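Local coordinates for protein DNA polymerase sliding clamp (Archaeoglobus fulgidus, PDB 1RWZ) that forms a homotrimeric ring around DNA and probably acts as a moving platform that tethers the polymerase and other proteins during replication, at residues A[4-9]-A[54-59]; A[159-164]-A[172-177]. All coordinates share one frame; numbering follows the deposited sequence.

Contact 1: A[4-9]-A[54-59]; sequences VIMTGE and DSFEVY
Val4 divides its two methyl branches between the aromatic rings of Phe56 and Tyr59. Its CG1 meets Tyr59 CD1 at 3.5 Å, while CG2 lies 3.9 Å from Phe56 CE1. Met6 runs alongside Phe56, pointing the same way; its CG stands between the backbone N and the carbonyl carbon (chi1 65°), and its SD makes an oblique Met-aromatic contact 5.3 Å from the Phe56 ring centroid. Tyr59 CD1 lies over one face of the Phe56 ring, offset toward its rim. On the other surface of the strand pair Ile5 and Val58 lie side by side, their CB atoms 3.9 Å apart. The backbone illustrates a classic beta bulge: Glu57 and Val58 both face Ile5, whose O accepts a bond of 2.8 Å from Glu57 N and a weak one of 3.3 Å from Val58 N, while Ile5 N binds Val58 O. At the polar edge one water accepts from Thr7 N and donates to Ser55 O and to Glu57 OE2, the last at 2.7 Å. Strand 86-91 flanks strand 2-7 on the side away from Val58, bonding Val4 and Met6 through Leu89 and Val87, and Thr7 OG1 N-caps helix 8-19 at Leu10 N.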
loop_
_atom_site.group_PDB
_atom_site.type_symbol
_atom_site.label_atom_id
_atom_site.label_comp_id
_atom_site.label_asym_id
_atom_site.label_seq_id
_atom_site.Cartn_x
_atom_site.Cartn_y
_atom_site.Cartn_z
ATOM N N VAL A 4 -23.040 14.283 21.066
ATOM C CA VAL A 4 -22.979 12.836 20.928
ATOM C C VAL A 4 -21.542 12.346 20.849
ATOM O O VAL A 4 -20.642 13.085 20.459
ATOM C CB VAL A 4 -23.740 12.368 19.658
ATOM C CG1 VAL A 4 -25.164 12.902 19.681
ATOM C CG2 VAL A 4 -23.020 12.850 18.399
ATOM N N ILE A 5 -21.332 11.094 21.236
ATOM C CA ILE A 5 -20.011 10.492 21.183
ATOM C C ILE A 5 -20.163 9.160 20.464
ATOM O O ILE A 5 -21.042 8.362 20.791
ATOM C CB ILE A 5 -19.426 10.292 22.596
ATOM C CG1 ILE A 5 -19.240 11.662 23.262
ATOM C CG2 ILE A 5 -18.090 9.553 22.514
ATOM C CD1 ILE A 5 -18.594 11.609 24.649
ATOM N N MET A 6 -19.311 8.939 19.470
ATOM C CA MET A 6 -19.363 7.732 18.657
ATOM C C MET A 6 -17.946 7.258 18.345
ATOM O O MET A 6 -16.997 8.019 18.493
ATOM C CB MET A 6 -20.090 8.055 17.351
ATOM C CG MET A 6 -19.338 9.071 16.486
ATOM S SD MET A 6 -20.418 10.007 15.368
ATOM C CE MET A 6 -20.963 8.720 14.308
ATOM N N THR A 7 -17.798 6.010 17.910
ATOM C CA THR A 7 -16.468 5.514 17.575
ATOM C C THR A 7 -16.016 6.163 16.268
ATOM O O THR A 7 -16.844 6.532 15.428
ATOM C CB THR A 7 -16.443 3.986 17.378
ATOM O OG1 THR A 7 -17.137 3.641 16.169
ATOM C CG2 THR A 7 -17.100 3.290 18.557
ATOM N N GLY A 8 -14.705 6.304 16.111
ATOM C CA GLY A 8 -14.166 6.898 14.901
ATOM C C GLY A 8 -14.588 6.127 13.665
ATOM O O GLY A 8 -14.935 6.720 12.640
ATOM N N GLU A 9 -14.572 4.799 13.756
ATOM C CA GLU A 9 -14.959 3.969 12.623
ATOM C C GLU A 9 -16.403 4.244 12.218
ATOM O O GLU A 9 -16.727 4.268 11.028
ATOM C CB GLU A 9 -14.782 2.483 12.957
ATOM C CG GLU A 9 -15.184 1.546 11.822
ATOM C CD GLU A 9 -15.011 0.077 12.170
ATOM O OE1 GLU A 9 -15.125 -0.275 13.364
ATOM O OE2 GLU A 9 -14.782 -0.732 11.242
ATOM N N ASP A 54 -28.797 3.936 20.426
ATOM C CA ASP A 54 -28.032 2.965 21.200
ATOM C C ASP A 54 -26.705 2.553 20.567
ATOM O O ASP A 54 -25.919 1.842 21.190
ATOM C CB ASP A 54 -28.891 1.733 21.508
ATOM C CG ASP A 54 -30.042 2.053 22.448
ATOM O OD1 ASP A 54 -29.815 2.791 23.434
ATOM O OD2 ASP A 54 -31.172 1.572 22.212
ATOM N N SER A 55 -26.446 3.002 19.339
ATOM C CA SER A 55 -25.185 2.685 18.676
ATOM C C SER A 55 -24.118 3.702 19.068
ATOM O O SER A 55 -22.934 3.508 18.802
ATOM C CB SER A 55 -25.357 2.667 17.155
ATOM O OG SER A 55 -26.103 1.523 16.763
ATOM N N PHE A 56 -24.555 4.787 19.699
ATOM C CA PHE A 56 -23.658 5.845 20.171
ATOM C C PHE A 56 -23.202 5.518 21.595
ATOM O O PHE A 56 -23.894 4.804 22.318
ATOM C CB PHE A 56 -24.397 7.183 20.219
ATOM C CG PHE A 56 -24.658 7.792 18.873
ATOM C CD1 PHE A 56 -23.779 8.730 18.338
ATOM C CD2 PHE A 56 -25.789 7.440 18.144
ATOM C CE1 PHE A 56 -24.026 9.312 17.092
ATOM C CE2 PHE A 56 -26.048 8.012 16.903
ATOM C CZ PHE A 56 -25.166 8.951 16.374
ATOM N N GLU A 57 -22.050 6.046 22.001
ATOM C CA GLU A 57 -21.570 5.825 23.363
ATOM C C GLU A 57 -22.369 6.790 24.236
ATOM O O GLU A 57 -22.756 6.466 25.361
ATOM C CB GLU A 57 -20.075 6.137 23.477
ATOM C CG GLU A 57 -19.207 5.437 22.435
ATOM C CD GLU A 57 -19.486 3.948 22.337
ATOM O OE1 GLU A 57 -19.626 3.292 23.392
ATOM O OE2 GLU A 57 -19.553 3.429 21.203
ATOM N N VAL A 58 -22.596 7.986 23.696
ATOM C CA VAL A 58 -23.378 9.030 24.358
ATOM C C VAL A 58 -24.248 9.689 23.289
ATOM O O VAL A 58 -23.772 9.988 22.196
ATOM C CB VAL A 58 -22.482 10.129 24.987
ATOM C CG1 VAL A 58 -23.356 11.251 25.535
ATOM C CG2 VAL A 58 -21.623 9.543 26.107
ATOM N N TYR A 59 -25.520 9.911 23.601
ATOM C CA TYR A 59 -26.428 10.549 22.653
ATOM C C TYR A 59 -27.332 11.494 23.436
ATOM O O TYR A 59 -28.375 11.086 23.953
ATOM C CB TYR A 59 -27.272 9.499 21.915
ATOM C CG TYR A 59 -28.043 10.050 20.733
ATOM C CD1 TYR A 59 -27.413 10.275 19.507
ATOM C CD2 TYR A 59 -29.393 10.388 20.850
ATOM C CE1 TYR A 59 -28.109 10.822 18.428
ATOM C CE2 TYR A 59 -30.097 10.937 19.778
ATOM C CZ TYR A 59 -29.448 11.152 18.571
ATOM O OH TYR A 59 -30.132 11.705 17.510
HETATM O O HOH W 1 -20.307 4.604 18.841
#

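Contact 2: A[159-164]-A[172-177]; sequences EGFRIE and IVFHMT
The beta hairpin of strands 160-166 and 170-176 joins Phe161 to Met176 and Ile163 to Phe174 as antiparallel hydrogen-bonded pairs. Each pair is closed by two backbone bonds, among them Phe161 N to Met176 O at 2.9 Å and Phe174 N to Ile163 O at 2.8 Å. Between them the non-hydrogen-bonded pair Arg162 and His175 lies on the opposite face, together with Glu164 and Val173. Arg162 CG touches His175 CD2 at 3.4 Å, and the arginine chain then runs extended beside the histidine until NE stands over the centre of the imidazole, 3.7 Å above its plane, with the guanidinium turned 34° from the ring. The ring's NE2 donates to Glu159 O at 3.1 Å, an acceptor that lies in the ring plane although the donor stands well above the carbonyl plane. The guanidinium over its face would tend to disfavour protonation of the imidazole, while the nearby Glu159 carboxylate would partly offset this, so the net effect is not settled. Strand 170-176 is the outermost strand of its sheet within the chain, and at the subunit boundary Ile172, Val173 and Phe174 continue the sheet by an antiparallel ladder with a strand of a neighbouring subunit. On the buried surface Ile163 CD1 packs obliquely against Phe174 CD2 at 3.9 Å, and Phe161 CD2 approaches the rim of the Phe174 ring. Helix 135-146 covers this apolar surface, with Phe138 on Ile163 and Ala141 on Phe174. At the polar end Arg162 NH2 makes a long salt bridge of 3.8 Å with Glu159 OE1, which lies at the edge of the guanidinium, in its plane.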
loop_
_atom_site.group_PDB
_atom_site.type_symbol
_atom_site.label_atom_id
_atom_site.label_comp_id
_atom_site.label_asym_id
_atom_site.label_seq_id
_atom_site.Cartn_x
_atom_site.Cartn_y
_atom_site.Cartn_z
ATOM N N GLU A 159 -34.353 -21.690 -6.542
ATOM C CA GLU A 159 -33.036 -22.331 -6.565
ATOM C C GLU A 159 -31.893 -21.480 -6.009
ATOM O O GLU A 159 -30.737 -21.915 -6.008
ATOM C CB GLU A 159 -32.676 -22.767 -7.989
ATOM C CG GLU A 159 -33.462 -23.956 -8.508
ATOM C CD GLU A 159 -32.971 -24.416 -9.869
ATOM O OE1 GLU A 159 -31.764 -24.718 -9.994
ATOM O OE2 GLU A 159 -33.791 -24.479 -10.812
ATOM N N GLY A 160 -32.197 -20.271 -5.549
ATOM C CA GLY A 160 -31.143 -19.438 -4.999
ATOM C C GLY A 160 -30.984 -18.057 -5.607
ATOM O O GLY A 160 -31.871 -17.559 -6.302
ATOM N N PHE A 161 -29.833 -17.449 -5.341
ATOM C CA PHE A 161 -29.516 -16.107 -5.817
ATOM C C PHE A 161 -28.296 -16.109 -6.729
ATOM O O PHE A 161 -27.258 -16.686 -6.395
ATOM C CB PHE A 161 -29.263 -15.198 -4.611
ATOM C CG PHE A 161 -28.858 -13.800 -4.972
ATOM C CD1 PHE A 161 -29.692 -12.993 -5.745
ATOM C CD2 PHE A 161 -27.651 -13.280 -4.520
ATOM C CE1 PHE A 161 -29.324 -11.690 -6.059
ATOM C CE2 PHE A 161 -27.274 -11.979 -4.829
ATOM C CZ PHE A 161 -28.114 -11.180 -5.602
ATOM N N ARG A 162 -28.420 -15.455 -7.880
ATOM C CA ARG A 162 -27.315 -15.391 -8.826
ATOM C C ARG A 162 -27.023 -13.966 -9.268
ATOM O O ARG A 162 -27.918 -13.126 -9.323
ATOM C CB ARG A 162 -27.623 -16.222 -10.078
ATOM C CG ARG A 162 -27.971 -17.673 -9.826
ATOM C CD ARG A 162 -27.933 -18.463 -11.129
ATOM N NE ARG A 162 -28.440 -19.825 -10.968
ATOM C CZ ARG A 162 -29.730 -20.147 -10.971
ATOM N NH1 ARG A 162 -30.650 -19.204 -11.132
ATOM N NH2 ARG A 162 -30.102 -21.410 -10.807
ATOM N N ILE A 163 -25.752 -13.711 -9.559
ATOM C CA ILE A 163 -25.291 -12.425 -10.069
ATOM C C ILE A 163 -24.537 -12.845 -11.327
ATOM O O ILE A 163 -23.564 -13.600 -11.247
ATOM C CB ILE A 163 -24.326 -11.714 -9.100
ATOM C CG1 ILE A 163 -25.076 -11.279 -7.834
ATOM C CG2 ILE A 163 -23.718 -10.482 -9.782
ATOM C CD1 ILE A 163 -24.188 -10.623 -6.790
ATOM N N GLU A 164 -24.992 -12.379 -12.486
ATOM C CA GLU A 164 -24.369 -12.770 -13.745
ATOM C C GLU A 164 -23.877 -11.597 -14.579
ATOM O O GLU A 164 -24.512 -10.545 -14.629
ATOM C CB GLU A 164 -25.364 -13.582 -14.580
ATOM C CG GLU A 164 -26.206 -14.548 -13.763
ATOM C CD GLU A 164 -27.222 -15.306 -14.598
ATOM O OE1 GLU A 164 -27.852 -14.689 -15.487
ATOM O OE2 GLU A 164 -27.404 -16.517 -14.355
ATOM N N ILE A 172 -19.388 -14.606 -16.291
ATOM C CA ILE A 172 -19.182 -15.004 -14.914
ATOM C C ILE A 172 -20.519 -15.108 -14.204
ATOM O O ILE A 172 -21.421 -14.292 -14.421
ATOM C CB ILE A 172 -18.259 -13.999 -14.197
ATOM C CG1 ILE A 172 -17.786 -14.579 -12.868
ATOM C CG2 ILE A 172 -18.985 -12.679 -13.967
ATOM C CD1 ILE A 172 -16.566 -13.868 -12.315
ATOM N N VAL A 173 -20.657 -16.139 -13.380
ATOM C CA VAL A 173 -21.882 -16.354 -12.629
ATOM C C VAL A 173 -21.542 -16.638 -11.176
ATOM O O VAL A 173 -20.744 -17.530 -10.882
ATOM C CB VAL A 173 -22.686 -17.557 -13.168
ATOM C CG1 VAL A 173 -23.895 -17.822 -12.271
ATOM C CG2 VAL A 173 -23.135 -17.291 -14.600
ATOM N N PHE A 174 -22.129 -15.847 -10.285
ATOM C CA PHE A 174 -21.963 -16.014 -8.848
ATOM C C PHE A 174 -23.299 -16.620 -8.447
ATOM O O PHE A 174 -24.350 -16.106 -8.829
ATOM C CB PHE A 174 -21.781 -14.660 -8.160
ATOM C CG PHE A 174 -22.015 -14.697 -6.674
ATOM C CD1 PHE A 174 -21.017 -15.127 -5.805
ATOM C CD2 PHE A 174 -23.249 -14.325 -6.148
ATOM C CE1 PHE A 174 -21.247 -15.184 -4.428
ATOM C CE2 PHE A 174 -23.491 -14.381 -4.773
ATOM C CZ PHE A 174 -22.486 -14.811 -3.915
ATOM N N HIS A 175 -23.277 -17.715 -7.698
ATOM C CA HIS A 175 -24.524 -18.347 -7.308
ATOM C C HIS A 175 -24.458 -18.960 -5.922
ATOM O O HIS A 175 -23.495 -19.647 -5.576
ATOM C CB HIS A 175 -24.898 -19.434 -8.320
ATOM C CG HIS A 175 -26.112 -20.225 -7.941
ATOM N ND1 HIS A 175 -26.239 -21.569 -8.219
ATOM C CD2 HIS A 175 -27.256 -19.862 -7.315
ATOM C CE1 HIS A 175 -27.408 -21.999 -7.780
ATOM N NE2 HIS A 175 -28.044 -20.983 -7.227
ATOM N N MET A 176 -25.488 -18.688 -5.132
ATOM C CA MET A 176 -25.601 -19.235 -3.790
ATOM C C MET A 176 -27.005 -19.782 -3.608
ATOM O O MET A 176 -27.990 -19.111 -3.916
ATOM C CB MET A 176 -25.319 -18.167 -2.735
ATOM C CG MET A 176 -23.839 -17.926 -2.498
ATOM S SD MET A 176 -23.563 -16.762 -1.158
ATOM C CE MET A 176 -23.900 -17.764 0.235
ATOM N N THR A 177 -27.093 -21.013 -3.119
ATOM C CA THR A 177 -28.379 -21.651 -2.889
ATOM C C THR A 177 -28.946 -21.200 -1.552
ATOM O O THR A 177 -28.260 -20.567 -0.754
ATOM C CB THR A 177 -28.245 -23.183 -2.845
ATOM O OG1 THR A 177 -27.338 -23.541 -1.797
ATOM C CG2 THR A 177 -27.723 -23.716 -4.169
#

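Overall arrangement
From the N terminus, the chain passes through strand 2-7 and helix 8-19, then strands 24-30, 33-39 and 45-52, before 54-59 returns to 4-9; contact 1 thus closes a long loop within the N-terminal domain. Contact 2 opens only after contact 1 has closed, and it ties off a short hairpin in the C-terminal domain, so the two follow in series and neither nest nor cross. Their centres lie about 37 Å apart, on opposite sides of the chain's centre. Contact 1 joins an edge strand to the sheet that includes strand 104-109, whereas contact 2 lies at the subunit boundary, packing on Ser103 and Val104 of a neighbouring copy, as suits a closed ring.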